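Local structure of glutaredoxin 1 (Francisella tularensis subsp. tularensis, 3MSZ) at residues Cys14-Trp19 and Gly73-Leu78; Lys21-Glu26 and Ala80-Ile85. The protein probably reduces protein disulfides as a small glutathione-binding member of the glutaredoxin family, within the thioredoxin clan. One frame throughout, in Å; residues are numbered along the deposited sequence.

Overall arrangement
Both contacts join helix 15-26 to the C-terminal helical region of this thioredoxin-type fold, and neither has a hydrogen bond across it. Interaction 1 is a surface contact at the beginnings of helices 15-26 and 75-80, where three aromatic rings meet beside bound glutathione. Interaction 2, centred about 10 Å from it, is partly buried: further along helix 15-26, an indole packs against the aliphatic side chains of helix 82-85. Leu78 ties them together, its CD1 lying 3.5 Å from Phe24 CZ and 3.6 Å from Ile85 CD1. Both are apolar across the segments; interaction 1 differs in adding a backbone hydrogen bond to the ligand.

Interaction 1 (Cys14-Trp19 and Gly73-Leu78); sequences CPYCVW and GGFTEL. With GSH (glutathione), chain D.
An aromatic surface contact joins the first turns of helices 15-26 and 75-80, beside the CxxC motif and the glutathione pocket of this glutaredoxin. Phe75 is its centre. With CG anti to the backbone N (chi1 -176°), its ring extends toward helix 15-26, where Trp19 CB sits over one face, 3.8 Å from the ring centroid, in a CH-pi contact. Beyond CB the indole turns away, yet an edge of Trp19 still faces the Phe75 ring, the planes inclined at 54° in an edge-to-face pair. The other aromatic neighbour is Tyr16: Phe75 CD1 comes to its ring edge, 3.8 Å from Tyr16 CD2, and the two side chains cross at about a right angle.

Glutathione lies alongside the two helix starts, against Tyr16 and the 74-77 turn. Its N2 lies over one face of the Tyr16 ring, toward the rim, and its CB2 is 3.6 Å from Tyr16 CD1. Phe75 also serves the ligand through its backbone: Phe75 N donates a nearly straight hydrogen bond of 3.1 Å to glutathione O2 (169°). Pro63 touches Tyr16, while Ala20 adds to the apolar surroundings of Phe75. The chemistry implies a division of labour: the rings hold the helix starts together by dispersion and weak CH-pi attraction, and the Phe75 amide, at the beginning of its helix, holds one carbonyl oxygen of glutathione.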
ATOM      1  N   CYS A  14     -11.767  -3.945  -4.189  0.54 27.22           N
ATOM      2  CA  CYS A  14     -10.527  -3.866  -4.940  0.54 25.48           C
ATOM      3  C   CYS A  14      -9.723  -5.148  -4.713  0.54 23.99           C
ATOM      4  O   CYS A  14      -9.091  -5.335  -3.672  0.54 27.07           O
ATOM      5  CB  CYS A  14      -9.729  -2.628  -4.528  0.54 27.10           C
ATOM      6  SG  CYS A  14      -8.244  -2.370  -5.523  0.54 25.94           S
ATOM      7  N   PRO A  15      -9.791  -6.067  -5.675  1.00 25.50           N
ATOM      8  CA  PRO A  15      -9.101  -7.347  -5.507  1.00 23.23           C
ATOM      9  C   PRO A  15      -7.594  -7.211  -5.356  1.00 24.51           C
ATOM     10  O   PRO A  15      -6.994  -7.987  -4.600  1.00 21.40           O
ATOM     11  CB  PRO A  15      -9.487  -8.115  -6.773  1.00 27.42           C
ATOM     12  CG  PRO A  15     -10.886  -7.600  -7.087  1.00 28.88           C
ATOM     13  CD  PRO A  15     -10.766  -6.099  -6.783  1.00 27.83           C
ATOM     14  N   TYR A  16      -6.982  -6.236  -6.023  1.00 20.33           N
ATOM     15  CA  TYR A  16      -5.539  -6.073  -5.851  1.00 22.54           C
ATOM     16  C   TYR A  16      -5.193  -5.649  -4.434  1.00 23.39           C
ATOM     17  O   TYR A  16      -4.108  -5.970  -3.943  1.00 22.22           O
ATOM     18  CB  TYR A  16      -4.936  -5.112  -6.874  1.00 22.72           C
ATOM     19  CG  TYR A  16      -4.760  -5.779  -8.213  1.00 25.67           C
ATOM     20  CD1 TYR A  16      -5.572  -5.454  -9.274  1.00 26.70           C
ATOM     21  CD2 TYR A  16      -3.776  -6.755  -8.405  1.00 30.70           C
ATOM     22  CE1 TYR A  16      -5.403  -6.047 -10.526  1.00 29.47           C
ATOM     23  CE2 TYR A  16      -3.617  -7.382  -9.648  1.00 32.42           C
ATOM     24  CZ  TYR A  16      -4.434  -7.013 -10.705  1.00 30.67           C
ATOM     25  OH  TYR A  16      -4.308  -7.605 -11.944  1.00 34.44           O
ATOM     26  N   CYS A  17      -6.105  -4.937  -3.778  0.51 20.15           N
ATOM     27  CA  CYS A  17      -5.959  -4.652  -2.349  0.51 19.71           C
ATOM     28  C   CYS A  17      -6.006  -5.940  -1.532  0.51 21.37           C
ATOM     29  O   CYS A  17      -5.286  -6.082  -0.549  0.51 22.44           O
ATOM     30  CB  CYS A  17      -7.047  -3.686  -1.855  0.51 19.36           C
ATOM     31  SG  CYS A  17      -6.768  -1.962  -2.318  0.51 25.43           S
ATOM     32  N   VAL A  18      -6.852  -6.883  -1.937  1.00 20.95           N
ATOM     33  CA  VAL A  18      -6.947  -8.176  -1.219  1.00 20.15           C
ATOM     34  C   VAL A  18      -5.672  -9.006  -1.512  1.00 22.18           C
ATOM     35  O   VAL A  18      -5.135  -9.631  -0.610  1.00 19.81           O
ATOM     36  CB  VAL A  18      -8.281  -8.939  -1.571  1.00 25.22           C
ATOM     37  CG1 VAL A  18      -8.270 -10.439  -1.101  1.00 20.91           C
ATOM     38  CG2 VAL A  18      -9.453  -8.226  -0.949  1.00 30.24           C
ATOM     39  N   TRP A  19      -5.175  -8.988  -2.763  1.00 18.14           N
ATOM     40  CA  TRP A  19      -3.944  -9.733  -3.063  1.00 21.84           C
ATOM     41  C   TRP A  19      -2.777  -9.215  -2.229  1.00 22.35           C
ATOM     42  O   TRP A  19      -1.925  -9.977  -1.805  1.00 19.92           O
ATOM     43  CB  TRP A  19      -3.558  -9.688  -4.546  1.00 20.40           C
ATOM     44  CG  TRP A  19      -4.654 -10.113  -5.471  1.00 23.07           C
ATOM     45  CD1 TRP A  19      -4.931  -9.591  -6.706  1.00 23.02           C
ATOM     46  CD2 TRP A  19      -5.650 -11.118  -5.225  1.00 19.99           C
ATOM     47  NE1 TRP A  19      -6.038 -10.217  -7.248  1.00 22.05           N
ATOM     48  CE2 TRP A  19      -6.478 -11.177  -6.368  1.00 25.88           C
ATOM     49  CE3 TRP A  19      -5.897 -12.013  -4.168  1.00 18.73           C
ATOM     50  CZ2 TRP A  19      -7.559 -12.069  -6.472  1.00 29.39           C
ATOM     51  CZ3 TRP A  19      -6.971 -12.900  -4.281  1.00 23.83           C
ATOM     52  CH2 TRP A  19      -7.790 -12.904  -5.415  1.00 24.12           C
ATOM     53  N   GLY A  73       4.714   1.103  -3.469  1.00 25.83           N
ATOM     54  CA  GLY A  73       3.885   1.146  -4.652  1.00 26.38           C
ATOM     55  C   GLY A  73       2.653   0.278  -4.502  1.00 26.40           C
ATOM     56  O   GLY A  73       2.127   0.106  -3.389  1.00 23.55           O
ATOM     57  N   GLY A  74       2.172  -0.242  -5.630  1.00 21.17           N
ATOM     58  CA  GLY A  74       1.018  -1.132  -5.638  1.00 20.06           C
ATOM     59  C   GLY A  74       1.409  -2.611  -5.536  1.00 25.90           C
ATOM     60  O   GLY A  74       2.513  -2.980  -5.103  1.00 22.40           O
ATOM     61  N   PHE A  75       0.519  -3.476  -5.991  1.00 19.52           N
ATOM     62  CA  PHE A  75       0.776  -4.898  -5.859  1.00 25.61           C
ATOM     63  C   PHE A  75       1.944  -5.424  -6.732  1.00 28.21           C
ATOM     64  O   PHE A  75       2.745  -6.238  -6.288  1.00 21.89           O
ATOM     65  CB  PHE A  75      -0.502  -5.660  -6.174  1.00 26.38           C
ATOM     66  CG  PHE A  75      -0.364  -7.108  -5.979  1.00 26.11           C
ATOM     67  CD1 PHE A  75      -0.431  -7.978  -7.058  1.00 27.14           C
ATOM     68  CD2 PHE A  75      -0.148  -7.612  -4.716  1.00 23.58           C
ATOM     69  CE1 PHE A  75      -0.307  -9.348  -6.861  1.00 29.87           C
ATOM     70  CE2 PHE A  75       0.011  -8.975  -4.518  1.00 27.97           C
ATOM     71  CZ  PHE A  75      -0.081  -9.839  -5.594  1.00 27.45           C
ATOM     72  N   THR A  76       2.025  -4.949  -7.973  1.00 27.62           N
ATOM     73  CA  THR A  76       3.153  -5.260  -8.838  1.00 28.26           C
ATOM     74  C   THR A  76       4.462  -4.951  -8.160  1.00 30.98           C
ATOM     75  O   THR A  76       5.375  -5.773  -8.175  1.00 32.38           O
ATOM     76  CB  THR A  76       3.064  -4.482 -10.151  1.00 34.42           C
ATOM     77  OG1 THR A  76       1.938  -4.976 -10.882  1.00 39.39           O
ATOM     78  CG2 THR A  76       4.356  -4.638 -10.996  1.00 34.19           C
ATOM     79  N   GLU A  77       4.561  -3.776  -7.539  1.00 28.86           N
ATOM     80  CA  GLU A  77       5.810  -3.424  -6.884  1.00 25.93           C
ATOM     81  C   GLU A  77       6.070  -4.297  -5.678  1.00 30.03           C
ATOM     82  O   GLU A  77       7.223  -4.640  -5.397  1.00 28.77           O
ATOM     83  CB  GLU A  77       5.877  -1.955  -6.487  1.00 22.31           C
ATOM     84  CG  GLU A  77       6.022  -1.005  -7.656  1.00 25.20           C
ATOM     85  CD  GLU A  77       4.666  -0.641  -8.294  1.00 38.95           C
ATOM     86  OE1 GLU A  77       3.602  -1.101  -7.798  1.00 36.25           O
ATOM     87  OE2 GLU A  77       4.666   0.116  -9.289  1.00 42.99           O
ATOM     88  N   LEU A  78       5.011  -4.643  -4.948  1.00 27.64           N
ATOM     89  CA  LEU A  78       5.170  -5.507  -3.782  1.00 25.48           C
ATOM     90  C   LEU A  78       5.813  -6.820  -4.219  1.00 30.54           C
ATOM     91  O   LEU A  78       6.803  -7.266  -3.648  1.00 36.30           O
ATOM     92  CB  LEU A  78       3.816  -5.781  -3.130  1.00 24.45           C
ATOM     93  CG  LEU A  78       3.792  -6.672  -1.885  1.00 25.62           C
ATOM     94  CD1 LEU A  78       4.610  -6.050  -0.757  1.00 25.38           C
ATOM     95  CD2 LEU A  78       2.343  -6.909  -1.440  1.00 24.75           C
TER
HETATM   96  N1  GSH D  92       0.699  -0.636 -14.706  1.00 58.88           N
HETATM   97  CA1 GSH D  92       0.075  -0.902 -13.421  1.00 56.34           C
HETATM   98  C1  GSH D  92      -0.897   0.167 -12.972  1.00 60.66           C
HETATM   99  O11 GSH D  92      -0.547   1.372 -12.927  1.00 61.79           O
HETATM  100  O12 GSH D  92      -2.072  -0.151 -12.622  1.00 53.72           O
HETATM  101  CB1 GSH D  92      -0.744  -2.184 -13.438  1.00 43.90           C
HETATM  102  CG1 GSH D  92      -1.129  -2.260 -11.961  1.00 28.35           C
HETATM  103  CD1 GSH D  92      -1.775  -3.533 -11.589  1.00 36.84           C
HETATM  104  OE1 GSH D  92      -1.214  -4.764 -12.005  1.00 33.82           O
HETATM  105  N2  GSH D  92      -2.849  -3.321 -10.840  1.00 39.34           N
HETATM  106  CA2 GSH D  92      -2.756  -2.272  -9.857  1.00 37.86           C
HETATM  107  C2  GSH D  92      -1.732  -2.586  -8.821  1.00 36.46           C
HETATM  108  O2  GSH D  92      -1.911  -2.141  -7.479  1.00 28.35           O
HETATM  109  CB2 GSH D  92      -4.097  -2.122  -9.176  1.00 50.59           C
HETATM  110  SG2 GSH D  92      -5.071  -0.799  -9.933  1.00 60.55           S
HETATM  111  N3  GSH D  92      -0.677  -3.311  -9.256  1.00 35.13           N
HETATM  112  CA3 GSH D  92       0.659  -2.793  -9.098  1.00 40.86           C
HETATM  113  C3  GSH D  92       0.822  -1.348  -9.579  1.00 56.09           C
HETATM  114  O31 GSH D  92       0.003  -0.760 -10.326  1.00 72.50           O
HETATM  115  O32 GSH D  92       1.800  -0.668  -9.241  1.00 47.86           O

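Interaction 2 (Lys21-Glu26 and Ala80-Ile85); sequences KQWFEE and ANADKI
The Trp23 indole meets Ile85 CG2 at an edge, near the ring plane, while Ala82 CB approaches it obliquely. Within its own helix, Phe24 CD1 also lies at the edge of the indole, in its plane, and Trp23 CE3 stands 3.7 Å above one face of the Phe24 ring, displaced toward the rim. This is helix-to-helix packing in a thioredoxin-type fold, joining the later part of helix 15-26 to the short helix 82-85 near the C-terminus.

Trp23 spans the gap. Its CG is anti to the backbone N (chi1 -172°), which carries the indole toward helix 82-85 even though the nearest pair of CA atoms, those of Trp23 and Ala82, is 9.1 Å apart. The six-membered ring does most of the touching: CZ2 reaches Ala82, whereas CH2 and CZ3 pack against Ile85. No hydrogen bond crosses here, and the attraction is hydrophobic. Leu78 and Lys79 of helix 75-80 also touch the indole, as does Leu86.

Behind this contact the packing continues toward the sheet. Phe24 touches Val6 and Ile8 of strand 6-10, and Ile85 touches Ile67 of strand 64-67, so both helices are anchored on the sheet as well as on each other. Asn81 separates helix 75-80 from helix 82-85, and Asn81 ND2 is hydrogen-bonded to the carbonyl oxygen of Glu77. At the indole, Trp23 CZ2 lies 3.7 Å from Ala82 CB, and Trp23 CH2 is 3.9 Å from Ile85 CG2.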
ATOM      1  N   LYS A  21      -2.878  -7.645   0.792  1.00 24.76           N
ATOM      2  CA  LYS A  21      -3.088  -8.062   2.199  1.00 25.90           C
ATOM      3  C   LYS A  21      -2.816  -9.550   2.375  1.00 25.86           C
ATOM      4  O   LYS A  21      -2.160  -9.969   3.327  1.00 28.60           O
ATOM      5  CB  LYS A  21      -4.511  -7.736   2.649  1.00 26.95           C
ATOM      6  CG  LYS A  21      -4.760  -6.237   2.765  1.00 28.05           C
ATOM      7  CD  LYS A  21      -6.149  -5.921   3.315  1.00 29.25           C
ATOM      8  CE  LYS A  21      -7.184  -5.929   2.194  1.00 33.43           C
ATOM      9  NZ  LYS A  21      -8.556  -5.589   2.694  1.00 38.02           N
ATOM     10  N   GLN A  22      -3.346 -10.345   1.454  1.00 23.11           N
ATOM     11  CA  GLN A  22      -3.130 -11.784   1.480  1.00 22.22           C
ATOM     12  C   GLN A  22      -1.648 -12.131   1.469  1.00 23.74           C
ATOM     13  O   GLN A  22      -1.214 -13.066   2.150  1.00 22.45           O
ATOM     14  CB  GLN A  22      -3.788 -12.413   0.259  1.00 21.14           C
ATOM     15  CG  GLN A  22      -3.555 -13.884   0.167  1.00 26.38           C
ATOM     16  CD  GLN A  22      -4.250 -14.493  -1.060  1.00 30.66           C
ATOM     17  OE1 GLN A  22      -5.274 -15.158  -0.940  1.00 34.37           O
ATOM     18  NE2 GLN A  22      -3.693 -14.246  -2.234  1.00 21.39           N
ATOM     19  N   TRP A  23      -0.863 -11.378   0.700  1.00 20.62           N
ATOM     20  CA  TRP A  23       0.575 -11.617   0.672  1.00 25.74           C
ATOM     21  C   TRP A  23       1.208 -11.407   2.058  1.00 24.79           C
ATOM     22  O   TRP A  23       2.026 -12.213   2.524  1.00 22.54           O
ATOM     23  CB  TRP A  23       1.272 -10.724  -0.369  1.00 28.52           C
ATOM     24  CG  TRP A  23       2.732 -11.082  -0.552  1.00 31.54           C
ATOM     25  CD1 TRP A  23       3.246 -12.040  -1.403  1.00 37.24           C
ATOM     26  CD2 TRP A  23       3.858 -10.537   0.159  1.00 27.98           C
ATOM     27  NE1 TRP A  23       4.616 -12.103  -1.269  1.00 38.29           N
ATOM     28  CE2 TRP A  23       5.023 -11.190  -0.329  1.00 35.18           C
ATOM     29  CE3 TRP A  23       3.999  -9.564   1.151  1.00 25.12           C
ATOM     30  CZ2 TRP A  23       6.322 -10.885   0.137  1.00 31.15           C
ATOM     31  CZ3 TRP A  23       5.304  -9.264   1.624  1.00 36.45           C
ATOM     32  CH2 TRP A  23       6.439  -9.934   1.116  1.00 34.15           C
ATOM     33  N   PHE A  24       0.860 -10.303   2.702  1.00 24.21           N
ATOM     34  CA  PHE A  24       1.389 -10.020   4.033  1.00 29.58           C
ATOM     35  C   PHE A  24       0.940 -11.087   5.027  1.00 29.24           C
ATOM     36  O   PHE A  24       1.749 -11.587   5.817  1.00 26.26           O
ATOM     37  CB  PHE A  24       0.980  -8.615   4.490  1.00 28.23           C
ATOM     38  CG  PHE A  24       1.753  -7.523   3.787  1.00 27.12           C
ATOM     39  CD1 PHE A  24       3.118  -7.360   4.030  1.00 28.46           C
ATOM     40  CD2 PHE A  24       1.135  -6.688   2.875  1.00 29.81           C
ATOM     41  CE1 PHE A  24       3.862  -6.376   3.368  1.00 31.16           C
ATOM     42  CE2 PHE A  24       1.861  -5.684   2.222  1.00 31.04           C
ATOM     43  CZ  PHE A  24       3.235  -5.540   2.467  1.00 27.43           C
ATOM     44  N   GLU A  25      -0.346 -11.432   4.967  1.00 24.33           N
ATOM     45  CA  GLU A  25      -0.913 -12.475   5.829  1.00 30.70           C
ATOM     46  C   GLU A  25      -0.270 -13.851   5.622  1.00 29.07           C
ATOM     47  O   GLU A  25      -0.041 -14.564   6.586  1.00 26.16           O
ATOM     48  CB  GLU A  25      -2.440 -12.556   5.662  1.00 34.95           C
ATOM     49  CG  GLU A  25      -3.151 -11.357   6.309  1.00 49.10           C
ATOM     50  CD  GLU A  25      -4.551 -11.073   5.761  1.00 61.76           C
ATOM     51  OE1 GLU A  25      -4.891 -11.517   4.637  1.00 61.40           O
ATOM     52  OE2 GLU A  25      -5.312 -10.378   6.468  1.00 67.40           O
ATOM     53  N   GLU A  26       0.012 -14.229   4.379  1.00 26.41           N
ATOM     54  CA  GLU A  26       0.606 -15.547   4.087  1.00 29.14           C
ATOM     55  C   GLU A  26       2.041 -15.595   4.556  1.00 28.12           C
ATOM     56  O   GLU A  26       2.636 -16.669   4.688  1.00 29.74           O
ATOM     57  CB  GLU A  26       0.504 -15.907   2.582  1.00 33.21           C
ATOM     58  CG  GLU A  26      -0.967 -16.161   2.101  1.00 39.04           C
ATOM     59  CD  GLU A  26      -1.672 -17.353   2.832  1.00 52.25           C
ATOM     60  OE1 GLU A  26      -1.011 -18.351   3.183  1.00 43.81           O
ATOM     61  OE2 GLU A  26      -2.900 -17.292   3.063  1.00 60.37           O
ATOM     62  N   ALA A  80       7.455  -7.520  -6.948  1.00 35.07           N
ATOM     63  CA  ALA A  80       8.808  -7.275  -7.458  1.00 36.78           C
ATOM     64  C   ALA A  80       9.826  -7.266  -6.331  1.00 37.66           C
ATOM     65  O   ALA A  80      10.966  -7.653  -6.526  1.00 45.56           O
ATOM     66  CB  ALA A  80       8.884  -5.969  -8.224  1.00 33.71           C
ATOM     67  N   ASN A  81       9.412  -6.816  -5.152  1.00 32.53           N
ATOM     68  CA  ASN A  81      10.314  -6.760  -4.009  1.00 36.85           C
ATOM     69  C   ASN A  81      10.085  -7.839  -2.958  1.00 36.32           C
ATOM     70  O   ASN A  81      10.562  -7.697  -1.826  1.00 36.41           O
ATOM     71  CB  ASN A  81      10.201  -5.398  -3.341  1.00 40.00           C
ATOM     72  CG  ASN A  81      10.649  -4.286  -4.245  1.00 42.47           C
ATOM     73  OD1 ASN A  81      11.842  -3.996  -4.345  1.00 42.79           O
ATOM     74  ND2 ASN A  81       9.700  -3.653  -4.919  1.00 36.19           N
ATOM     75  N   ALA A  82       9.370  -8.905  -3.320  1.00 31.38           N
ATOM     76  CA  ALA A  82       8.988  -9.906  -2.339  1.00 34.73           C
ATOM     77  C   ALA A  82      10.201 -10.437  -1.583  1.00 37.61           C
ATOM     78  O   ALA A  82      10.196 -10.505  -0.350  1.00 36.54           O
ATOM     79  CB  ALA A  82       8.217 -11.038  -2.990  1.00 36.16           C
ATOM     80  N   ASP A  83      11.248 -10.804  -2.312  1.00 41.64           N
ATOM     81  CA  ASP A  83      12.438 -11.365  -1.655  1.00 48.88           C
ATOM     82  C   ASP A  83      13.069 -10.412  -0.619  1.00 45.45           C
ATOM     83  O   ASP A  83      13.413 -10.847   0.485  1.00 42.61           O
ATOM     84  CB  ASP A  83      13.484 -11.838  -2.684  1.00 59.36           C
ATOM     85  CG  ASP A  83      13.075 -13.134  -3.422  1.00 69.98           C
ATOM     86  OD1 ASP A  83      12.045 -13.767  -3.070  1.00 71.00           O
ATOM     87  OD2 ASP A  83      13.802 -13.521  -4.370  1.00 73.66           O
ATOM     88  N   LYS A  84      13.212  -9.123  -0.952  1.00 41.68           N
ATOM     89  CA  LYS A  84      13.850  -8.173  -0.024  1.00 41.47           C
ATOM     90  C   LYS A  84      12.999  -7.887   1.218  1.00 46.65           C
ATOM     91  O   LYS A  84      13.502  -7.828   2.330  1.00 52.24           O
ATOM     92  CB  LYS A  84      14.194  -6.859  -0.719  1.00 40.39           C
ATOM     93  CG  LYS A  84      14.662  -5.739   0.245  1.00 72.83           C
ATOM     94  CD  LYS A  84      15.959  -6.100   1.006  1.00 73.33           C
ATOM     95  CE  LYS A  84      16.537  -4.897   1.765  1.00 71.13           C
ATOM     96  NZ  LYS A  84      17.917  -5.126   2.336  1.00 68.68           N
ATOM     97  N   ILE A  85      11.702  -7.705   1.025  1.00 44.78           N
ATOM     98  CA  ILE A  85      10.798  -7.473   2.143  1.00 44.21           C
ATOM     99  C   ILE A  85      10.787  -8.652   3.130  1.00 45.52           C
ATOM    100  O   ILE A  85      10.661  -8.445   4.347  1.00 41.95           O
ATOM    101  CB  ILE A  85       9.362  -7.188   1.631  1.00 48.75           C
ATOM    102  CG1 ILE A  85       9.373  -5.930   0.755  1.00 52.25           C
ATOM    103  CG2 ILE A  85       8.381  -7.047   2.789  1.00 39.19           C
ATOM    104  CD1 ILE A  85       8.214  -5.857  -0.229  1.00 53.40           C
TER